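Local coordinates for hypothetical UPF0204 protein AF0625 (Archaeoglobus fulgidus, PDB 1YQE) that probably hydrolyses D-aminoacyl-tRNAs to free tRNA and D-amino acids in a zinc-dependent reaction, and binds pyrophosphate in this crystal, at residues F76-S81 / F154-S159; G85-T90 / P132-T137. All coordinates share one frame; numbering follows the deposited sequence.

Contact 1 of 2, residues F76-S81 / F154-S159; sequences FASRHS and FYEIGS. With POP (pyrophosphate 2-), chain B.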
ATOM      1  N   PHE A  76      -2.309  -4.090  -5.853  1.00 16.56           N
ATOM      2  CA  PHE A  76      -1.709  -5.419  -5.877  1.00 16.77           C
ATOM      3  C   PHE A  76      -2.356  -6.252  -4.786  1.00 18.58           C
ATOM      4  O   PHE A  76      -2.396  -5.833  -3.631  1.00 19.52           O
ATOM      5  CB  PHE A  76      -0.203  -5.355  -5.603  1.00 14.79           C
ATOM      6  CG  PHE A  76       0.592  -4.713  -6.700  1.00 17.49           C
ATOM      7  CD1 PHE A  76       1.085  -3.425  -6.553  1.00 15.88           C
ATOM      8  CD2 PHE A  76       0.869  -5.411  -7.876  1.00 17.68           C
ATOM      9  CE1 PHE A  76       1.849  -2.833  -7.561  1.00 20.90           C
ATOM     10  CE2 PHE A  76       1.629  -4.827  -8.888  1.00 19.37           C
ATOM     11  CZ  PHE A  76       2.121  -3.537  -8.729  1.00 18.97           C
ATOM     12  N   ALA A  77      -2.861  -7.425  -5.158  1.00 18.47           N
ATOM     13  CA  ALA A  77      -3.501  -8.331  -4.213  1.00 18.84           C
ATOM     14  C   ALA A  77      -2.518  -9.475  -4.017  1.00 18.62           C
ATOM     15  O   ALA A  77      -2.181 -10.175  -4.966  1.00 17.62           O
ATOM     16  CB  ALA A  77      -4.814  -8.850  -4.786  1.00 18.19           C
ATOM     17  N   SER A  78      -2.054  -9.660  -2.788  1.00 19.51           N
ATOM     18  CA  SER A  78      -1.077 -10.699  -2.526  1.00 21.36           C
ATOM     19  C   SER A  78      -1.114 -11.220  -1.101  1.00 21.80           C
ATOM     20  O   SER A  78      -1.790 -10.676  -0.234  1.00 19.44           O
ATOM     21  CB  SER A  78       0.326 -10.154  -2.825  1.00 23.95           C
ATOM     22  OG  SER A  78       1.329 -10.932  -2.190  1.00 26.72           O
ATOM     23  N   ARG A  79      -0.379 -12.296  -0.871  1.00 22.32           N
ATOM     24  CA  ARG A  79      -0.295 -12.868   0.455  1.00 22.38           C
ATOM     25  C   ARG A  79       0.819 -12.122   1.183  1.00 20.49           C
ATOM     26  O   ARG A  79       1.622 -11.421   0.558  1.00 18.97           O
ATOM     27  CB  ARG A  79       0.065 -14.351   0.365  1.00 24.70           C
ATOM     28  CG  ARG A  79       1.378 -14.614  -0.355  1.00 30.18           C
ATOM     29  CD  ARG A  79       1.691 -16.099  -0.407  1.00 31.81           C
ATOM     30  NE  ARG A  79       2.794 -16.394  -1.315  1.00 35.49           N
ATOM     31  CZ  ARG A  79       4.052 -16.020  -1.120  1.00 37.62           C
ATOM     32  NH1 ARG A  79       4.382 -15.331  -0.036  1.00 39.67           N
ATOM     33  NH2 ARG A  79       4.982 -16.329  -2.013  1.00 38.67           N
ATOM     34  N   HIS A  80       0.847 -12.257   2.503  1.00 19.08           N
ATOM     35  CA  HIS A  80       1.895 -11.649   3.311  1.00 22.12           C
ATOM     36  C   HIS A  80       2.507 -12.780   4.127  1.00 22.70           C
ATOM     37  O   HIS A  80       1.800 -13.478   4.852  1.00 22.45           O
ATOM     38  CB  HIS A  80       1.338 -10.577   4.254  1.00 20.36           C
ATOM     39  CG  HIS A  80       2.323 -10.126   5.289  1.00 22.91           C
ATOM     40  ND1 HIS A  80       3.530  -9.544   4.964  1.00 23.53           N
ATOM     41  CD2 HIS A  80       2.307 -10.228   6.640  1.00 22.81           C
ATOM     42  CE1 HIS A  80       4.216  -9.312   6.068  1.00 24.42           C
ATOM     43  NE2 HIS A  80       3.497  -9.719   7.099  1.00 25.14           N
ATOM     44  N   SER A  81       3.815 -12.970   3.999  1.00 24.30           N
ATOM     45  CA  SER A  81       4.492 -14.029   4.734  1.00 25.80           C
ATOM     46  C   SER A  81       5.294 -13.447   5.894  1.00 26.73           C
ATOM     47  O   SER A  81       6.080 -12.523   5.712  1.00 27.52           O
ATOM     48  CB  SER A  81       5.420 -14.807   3.793  1.00 28.66           C
ATOM     49  OG  SER A  81       6.026 -15.899   4.465  1.00 31.01           O
ATOM     50  N   PHE A 154       0.047  -2.442  -1.931  1.00 14.36           N
ATOM     51  CA  PHE A 154      -0.178  -3.868  -1.761  1.00 13.67           C
ATOM     52  C   PHE A 154      -1.215  -4.096  -0.665  1.00 14.84           C
ATOM     53  O   PHE A 154      -1.105  -3.544   0.432  1.00 17.35           O
ATOM     54  CB  PHE A 154       1.120  -4.586  -1.372  1.00 13.75           C
ATOM     55  CG  PHE A 154       2.010  -4.906  -2.539  1.00 14.26           C
ATOM     56  CD1 PHE A 154       2.643  -3.891  -3.249  1.00 15.43           C
ATOM     57  CD2 PHE A 154       2.214  -6.224  -2.927  1.00 15.28           C
ATOM     58  CE1 PHE A 154       3.472  -4.192  -4.333  1.00 16.95           C
ATOM     59  CE2 PHE A 154       3.037  -6.532  -4.003  1.00 16.24           C
ATOM     60  CZ  PHE A 154       3.667  -5.512  -4.708  1.00 15.56           C
ATOM     61  N   TYR A 155      -2.219  -4.902  -0.986  1.00 12.34           N
ATOM     62  CA  TYR A 155      -3.298  -5.245  -0.065  1.00 13.39           C
ATOM     63  C   TYR A 155      -3.129  -6.737   0.158  1.00 13.36           C
ATOM     64  O   TYR A 155      -3.331  -7.528  -0.760  1.00 14.46           O
ATOM     65  CB  TYR A 155      -4.639  -4.914  -0.719  1.00 10.74           C
ATOM     66  CG  TYR A 155      -4.707  -3.472  -1.173  1.00 12.12           C
ATOM     67  CD1 TYR A 155      -4.068  -3.050  -2.344  1.00 13.03           C
ATOM     68  CD2 TYR A 155      -5.343  -2.513  -0.392  1.00 12.56           C
ATOM     69  CE1 TYR A 155      -4.061  -1.696  -2.716  1.00 13.91           C
ATOM     70  CE2 TYR A 155      -5.345  -1.176  -0.748  1.00 15.01           C
ATOM     71  CZ  TYR A 155      -4.703  -0.769  -1.909  1.00 15.45           C
ATOM     72  OH  TYR A 155      -4.712   0.567  -2.233  1.00 11.41           O
ATOM     73  N   GLU A 156      -2.756  -7.121   1.377  1.00 13.20           N
ATOM     74  CA  GLU A 156      -2.472  -8.519   1.649  1.00 14.70           C
ATOM     75  C   GLU A 156      -3.183  -9.171   2.828  1.00 14.09           C
ATOM     76  O   GLU A 156      -3.854  -8.514   3.625  1.00 13.31           O
ATOM     77  CB  GLU A 156      -0.960  -8.675   1.842  1.00 14.29           C
ATOM     78  CG  GLU A 156      -0.138  -7.839   0.868  1.00 16.53           C
ATOM     79  CD  GLU A 156       1.358  -7.908   1.123  1.00 18.14           C
ATOM     80  OE1 GLU A 156       1.769  -8.092   2.291  1.00 15.79           O
ATOM     81  OE2 GLU A 156       2.125  -7.764   0.151  1.00 15.81           O
ATOM     82  N   ILE A 157      -2.995 -10.485   2.913  1.00 15.33           N
ATOM     83  CA  ILE A 157      -3.543 -11.321   3.972  1.00 14.75           C
ATOM     84  C   ILE A 157      -2.361 -12.095   4.541  1.00 14.57           C
ATOM     85  O   ILE A 157      -1.664 -12.787   3.793  1.00 16.33           O
ATOM     86  CB  ILE A 157      -4.548 -12.347   3.420  1.00 15.49           C
ATOM     87  CG1 ILE A 157      -5.721 -11.627   2.760  1.00 15.71           C
ATOM     88  CG2 ILE A 157      -5.038 -13.252   4.540  1.00 16.36           C
ATOM     89  CD1 ILE A 157      -6.725 -12.570   2.126  1.00 19.30           C
ATOM     90  N   GLY A 158      -2.089 -11.954   5.817  1.00 16.58           N
ATOM     91  CA  GLY A 158      -1.284 -13.045   6.340  1.00 16.20           C
ATOM     92  C   GLY A 158      -1.617 -13.604   7.714  1.00 17.10           C
ATOM     93  O   GLY A 158      -2.704 -13.400   8.254  1.00 17.28           O
ATOM     94  N   SER A 159      -0.442 -14.492   7.879  1.00 26.12           N
ATOM     95  CA  SER A 159       1.001 -14.485   7.644  1.00 25.46           C
ATOM     96  C   SER A 159       1.508 -15.832   7.142  1.00 26.60           C
ATOM     97  O   SER A 159       2.671 -15.957   6.752  1.00 26.03           O
ATOM     98  CB  SER A 159       1.754 -14.110   8.925  1.00 23.54           C
ATOM     99  OG  SER A 159       1.534 -12.754   9.270  1.00 23.03           O
TER
HETATM  100  P1  POP B3000       6.481 -12.661  -0.325  1.00 83.03           P
HETATM  101  O1  POP B3000       6.765 -13.843   0.588  1.00 81.98           O
HETATM  102  O2  POP B3000       5.687 -13.165  -1.536  1.00 82.26           O
HETATM  103  O3  POP B3000       7.769 -12.034  -0.838  1.00 82.66           O
HETATM  104  O   POP B3000       5.513 -11.531   0.414  1.00 82.09           O
HETATM  105  P2  POP B3000       6.031 -10.476   1.589  1.00 82.67           P
HETATM  106  O4  POP B3000       7.459 -10.705   2.008  1.00 81.93           O
HETATM  107  O5  POP B3000       5.137 -10.590   2.780  1.00 81.57           O
HETATM  108  O6  POP B3000       5.792  -9.035   0.913  1.00 82.05           O
HETATM  109  O   HOH W   1       4.257  -7.654   2.836  1.00 28.30           O
HETATM  110  O   HOH W   2       4.611 -18.236   6.449  1.00 33.63           O
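The rings of F76 and F154 form an offset stack, their planes 21° apart and their centroids separated by 4.5 Å. The displacement brings CB of F76 over the centre of the F154 ring, a CH-pi contact with 3.6 Å between that CB and the ring centroid, while CZ of F154 lies over the F76 ring toward its rim. CB of S78 meets the F154 ring at its edge. An alanine in place of F154 would probably open a gap beside the F76 ring and leave CB of F76 without the aromatic face it packs on. From the other face of the sheet, the Y155 ring turns an edge toward O of F76, the same oxygen that accepts a bond from Y155 N at 2.8 Å. Further bonds run from S78 N to Y155 O and from H80 N to I157 O, pairing 73-81 and 152-159 as parallel neighbours within the mixed sheet. Helices 15-24 and 167-182 pack on the face carrying A77 and I157. Toward the C-terminal ends of these strands, where parallel alpha/beta sheets commonly place binding sites, the pair forms part of the pyrophosphate pocket. There H80 and E156 cross at about a right angle, with ring and carboxylate planes 26° apart and H80 CB 3.2 Å from E156 OE1. CG of H80 is anti to the backbone N (chi1 168°), and ND1 of the ring makes a weak hydrogen bond to pyrophosphate O5; NE2 is hydrogen-bonded to Y199. S81 N donates a straighter bond to the same O5, at 3.0 Å. R79, its chain extended from CG to NE, reaches the other phosphate: its NH1 donates to pyrophosphate O1 at 2.9 Å, with O1 at the edge of the guanidinium. R54 also binds the ligand.

Contact 2 of 2, residues G85-T90 / P132-T137; sequences GRKIFT and PEFEFT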
ATOM      1  N   GLY A  85       3.653 -15.471  12.296  1.00 31.30           N
ATOM      2  CA  GLY A  85       2.462 -16.280  12.101  1.00 32.60           C
ATOM      3  C   GLY A  85       1.139 -15.649  12.499  1.00 33.36           C
ATOM      4  O   GLY A  85       0.128 -16.344  12.592  1.00 35.07           O
ATOM      5  N   ARG A  86       1.134 -14.340  12.731  1.00 32.31           N
ATOM      6  CA  ARG A  86      -0.088 -13.639  13.121  1.00 30.95           C
ATOM      7  C   ARG A  86      -1.096 -13.568  11.977  1.00 29.61           C
ATOM      8  O   ARG A  86      -0.717 -13.550  10.806  1.00 32.33           O
ATOM      9  CB  ARG A  86       0.243 -12.215  13.572  1.00 33.70           C
ATOM     10  CG  ARG A  86       1.057 -12.114  14.849  1.00 34.95           C
ATOM     11  CD  ARG A  86       1.502 -10.679  15.068  1.00 37.94           C
ATOM     12  NE  ARG A  86       0.381  -9.753  14.950  1.00 41.45           N
ATOM     13  CZ  ARG A  86       0.489  -8.430  14.997  1.00 42.73           C
ATOM     14  NH1 ARG A  86       1.677  -7.863  15.160  1.00 44.18           N
ATOM     15  NH2 ARG A  86      -0.595  -7.672  14.879  1.00 44.74           N
ATOM     16  N   LYS A  87      -2.380 -13.529  12.317  1.00 25.45           N
ATOM     17  CA  LYS A  87      -3.426 -13.426  11.304  1.00 23.78           C
ATOM     18  C   LYS A  87      -3.668 -11.934  11.104  1.00 21.36           C
ATOM     19  O   LYS A  87      -4.203 -11.257  11.985  1.00 18.46           O
ATOM     20  CB  LYS A  87      -4.710 -14.114  11.783  1.00 25.50           C
ATOM     21  CG  LYS A  87      -4.585 -15.624  11.953  1.00 28.09           C
ATOM     22  CD  LYS A  87      -5.911 -16.234  12.391  1.00 29.08           C
ATOM     23  CE  LYS A  87      -5.820 -17.746  12.517  1.00 32.15           C
ATOM     24  NZ  LYS A  87      -5.581 -18.401  11.198  1.00 36.88           N
ATOM     25  N   ILE A  88      -3.267 -11.414   9.949  1.00 20.05           N
ATOM     26  CA  ILE A  88      -3.418  -9.993   9.695  1.00 19.96           C
ATOM     27  C   ILE A  88      -3.770  -9.604   8.269  1.00 18.76           C
ATOM     28  O   ILE A  88      -3.556 -10.361   7.325  1.00 19.99           O
ATOM     29  CB  ILE A  88      -2.120  -9.224  10.063  1.00 21.50           C
ATOM     30  CG1 ILE A  88      -0.921  -9.894   9.392  1.00 22.59           C
ATOM     31  CG2 ILE A  88      -1.930  -9.183  11.580  1.00 25.74           C
ATOM     32  CD1 ILE A  88       0.410  -9.211   9.678  1.00 23.29           C
ATOM     33  N   PHE A  89      -4.332  -8.408   8.149  1.00 16.91           N
ATOM     34  CA  PHE A  89      -4.669  -7.807   6.865  1.00 17.58           C
ATOM     35  C   PHE A  89      -3.662  -6.658   6.829  1.00 14.66           C
ATOM     36  O   PHE A  89      -3.570  -5.906   7.794  1.00 16.08           O
ATOM     37  CB  PHE A  89      -6.082  -7.216   6.883  1.00 16.49           C
ATOM     38  CG  PHE A  89      -7.176  -8.240   6.919  1.00 19.12           C
ATOM     39  CD1 PHE A  89      -7.373  -9.104   5.849  1.00 20.94           C
ATOM     40  CD2 PHE A  89      -8.035  -8.317   8.012  1.00 19.73           C
ATOM     41  CE1 PHE A  89      -8.414 -10.036   5.859  1.00 22.19           C
ATOM     42  CE2 PHE A  89      -9.080  -9.244   8.033  1.00 18.84           C
ATOM     43  CZ  PHE A  89      -9.267 -10.103   6.954  1.00 20.09           C
ATOM     44  N   THR A  90      -2.895  -6.515   5.756  1.00 14.99           N
ATOM     45  CA  THR A  90      -1.937  -5.418   5.726  1.00 14.37           C
ATOM     46  C   THR A  90      -2.011  -4.565   4.471  1.00 14.36           C
ATOM     47  O   THR A  90      -2.594  -4.956   3.458  1.00 14.52           O
ATOM     48  CB  THR A  90      -0.477  -5.915   5.865  1.00 16.65           C
ATOM     49  OG1 THR A  90      -0.075  -6.567   4.654  1.00 16.57           O
ATOM     50  CG2 THR A  90      -0.349  -6.891   7.032  1.00 14.09           C
ATOM     51  N   PRO A 132     -12.995 -11.836  13.647  1.00 25.69           N
ATOM     52  CA  PRO A 132     -12.468 -11.458  14.962  1.00 26.72           C
ATOM     53  C   PRO A 132     -11.035 -11.891  15.260  1.00 26.34           C
ATOM     54  O   PRO A 132     -10.322 -11.198  15.989  1.00 27.19           O
ATOM     55  CB  PRO A 132     -13.470 -12.091  15.927  1.00 26.59           C
ATOM     56  CG  PRO A 132     -14.738 -12.089  15.149  1.00 26.92           C
ATOM     57  CD  PRO A 132     -14.271 -12.560  13.797  1.00 24.67           C
ATOM     58  N   GLU A 133     -10.615 -13.025  14.707  1.00 26.15           N
ATOM     59  CA  GLU A 133      -9.266 -13.525  14.958  1.00 26.57           C
ATOM     60  C   GLU A 133      -8.210 -12.759  14.163  1.00 26.52           C
ATOM     61  O   GLU A 133      -7.010 -12.949  14.369  1.00 25.98           O
ATOM     62  CB  GLU A 133      -9.169 -15.023  14.628  1.00 26.60           C
ATOM     63  CG  GLU A 133      -9.095 -15.340  13.135  1.00 28.03           C
ATOM     64  CD  GLU A 133     -10.452 -15.359  12.446  1.00 28.57           C
ATOM     65  OE1 GLU A 133     -11.345 -14.573  12.835  1.00 27.21           O
ATOM     66  OE2 GLU A 133     -10.614 -16.156  11.497  1.00 26.70           O
ATOM     67  N   PHE A 134      -8.661 -11.897  13.256  1.00 24.88           N
ATOM     68  CA  PHE A 134      -7.750 -11.105  12.434  1.00 23.78           C
ATOM     69  C   PHE A 134      -7.585  -9.685  12.946  1.00 23.40           C
ATOM     70  O   PHE A 134      -8.477  -9.121  13.576  1.00 22.49           O
ATOM     71  CB  PHE A 134      -8.232 -11.042  10.983  1.00 22.84           C
ATOM     72  CG  PHE A 134      -7.787 -12.197  10.141  1.00 22.28           C
ATOM     73  CD1 PHE A 134      -8.331 -13.464  10.324  1.00 22.78           C
ATOM     74  CD2 PHE A 134      -6.811 -12.021   9.161  1.00 21.77           C
ATOM     75  CE1 PHE A 134      -7.911 -14.538   9.544  1.00 21.05           C
ATOM     76  CE2 PHE A 134      -6.385 -13.091   8.378  1.00 18.82           C
ATOM     77  CZ  PHE A 134      -6.938 -14.352   8.570  1.00 21.80           C
ATOM     78  N   GLU A 135      -6.431  -9.104  12.652  1.00 23.47           N
ATOM     79  CA  GLU A 135      -6.142  -7.745  13.065  1.00 24.71           C
ATOM     80  C   GLU A 135      -5.602  -6.990  11.861  1.00 21.65           C
ATOM     81  O   GLU A 135      -4.980  -7.583  10.985  1.00 20.57           O
ATOM     82  CB  GLU A 135      -5.101  -7.759  14.186  1.00 28.18           C
ATOM     83  CG  GLU A 135      -4.784  -6.399  14.768  1.00 36.37           C
ATOM     84  CD  GLU A 135      -3.795  -6.481  15.917  1.00 40.07           C
ATOM     85  OE1 GLU A 135      -4.101  -7.165  16.919  1.00 42.52           O
ATOM     86  OE2 GLU A 135      -2.713  -5.863  15.816  1.00 43.74           O
ATOM     87  N   PHE A 136      -5.863  -5.691  11.796  1.00 21.73           N
ATOM     88  CA  PHE A 136      -5.348  -4.896  10.691  1.00 18.97           C
ATOM     89  C   PHE A 136      -4.096  -4.151  11.119  1.00 17.57           C
ATOM     90  O   PHE A 136      -3.975  -3.721  12.263  1.00 16.49           O
ATOM     91  CB  PHE A 136      -6.350  -3.848  10.210  1.00 18.94           C
ATOM     92  CG  PHE A 136      -5.718  -2.800   9.339  1.00 16.40           C
ATOM     93  CD1 PHE A 136      -5.309  -3.112   8.045  1.00 17.48           C
ATOM     94  CD2 PHE A 136      -5.430  -1.539   9.844  1.00 16.86           C
ATOM     95  CE1 PHE A 136      -4.616  -2.186   7.270  1.00 16.01           C
ATOM     96  CE2 PHE A 136      -4.735  -0.604   9.077  1.00 17.10           C
ATOM     97  CZ  PHE A 136      -4.328  -0.934   7.784  1.00 16.17           C
ATOM     98  N   THR A 137      -3.171  -3.982  10.183  1.00 17.93           N
ATOM     99  CA  THR A 137      -1.957  -3.252  10.468  1.00 14.97           C
ATOM    100  C   THR A 137      -1.306  -2.768   9.184  1.00 16.78           C
ATOM    101  O   THR A 137      -1.398  -3.407   8.132  1.00 16.23           O
ATOM    102  CB  THR A 137      -0.933  -4.114  11.244  1.00 19.81           C
ATOM    103  OG1 THR A 137       0.144  -3.280  11.693  1.00 18.53           O
ATOM    104  CG2 THR A 137      -0.370  -5.216  10.355  1.00 18.34           C
TER
HETATM  105  O   HOH W   3      -8.795 -18.156  11.272  1.00 36.59           O
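K87 lays its CB over the centre of the F134 ring, 3.7 Å from CB to the ring centroid and almost exactly on the ring normal. With CG anti to the carbonyl carbon (chi1 -66°), the chain continues extended as far as CE and crosses F134 at about a right angle, its CD reaching CG of E133 at 3.4 Å. A bend at chi4 then turns NZ aside; it forms a salt bridge with E163, whereas E133 pairs with K131; a water that donates to E133 OE2 also accepts a weak bond from NZ. F89 meets F134 obliquely, the planes 31° apart, with CE2 of F89 3.6 Å from CB of F134 and CD2 of F134 over the F89 ring. Helices 114-125 and 167-182 pack on F89. On the face of the sheet bearing T90 and T137, the two threonines lie side by side, their CG2 methyls 3.7 Å apart, and OG1 of T90, in the crowded position between N and the carbonyl carbon, binds E139. E135 N bonds to K87 O, F89 N to E135 O and T137 N to F89 O, attaching 135-138 as a parallel outermost strand of the sheet. At its margin R86, bent at chi3, brings NH2 to within 2.9 Å of OE2 of the extended E135, the guanidinium and carboxylate planes standing 63° apart. Because E135 is exposed, solvent would probably screen this salt bridge, which suggests that the pairing rests mainly on its backbone bonds and on the buried aromatic and methyl contacts.

From the N terminus, the chain runs through 76-81, turns almost at once into 85-90, passes through helix 114-125 to 132-137, and only then returns to 154-159. Contact 2 thus closes the inner loop, a beta-alpha-beta crossover between strands 88-92 and 135-138, and contact 1 closes the outer one, enclosing all of contact 2 without crossing it. In the sheet the order is 73-81, 152-159, 88-92, 135-138, with 152-159 antiparallel to 88-92. The contacts meet along that middle pair, where G158 N and E156 N probably bond to I88 O and T90 O, and S159 OG bonds to R86 O, tying the pyrophosphate pocket to the sheet's edge.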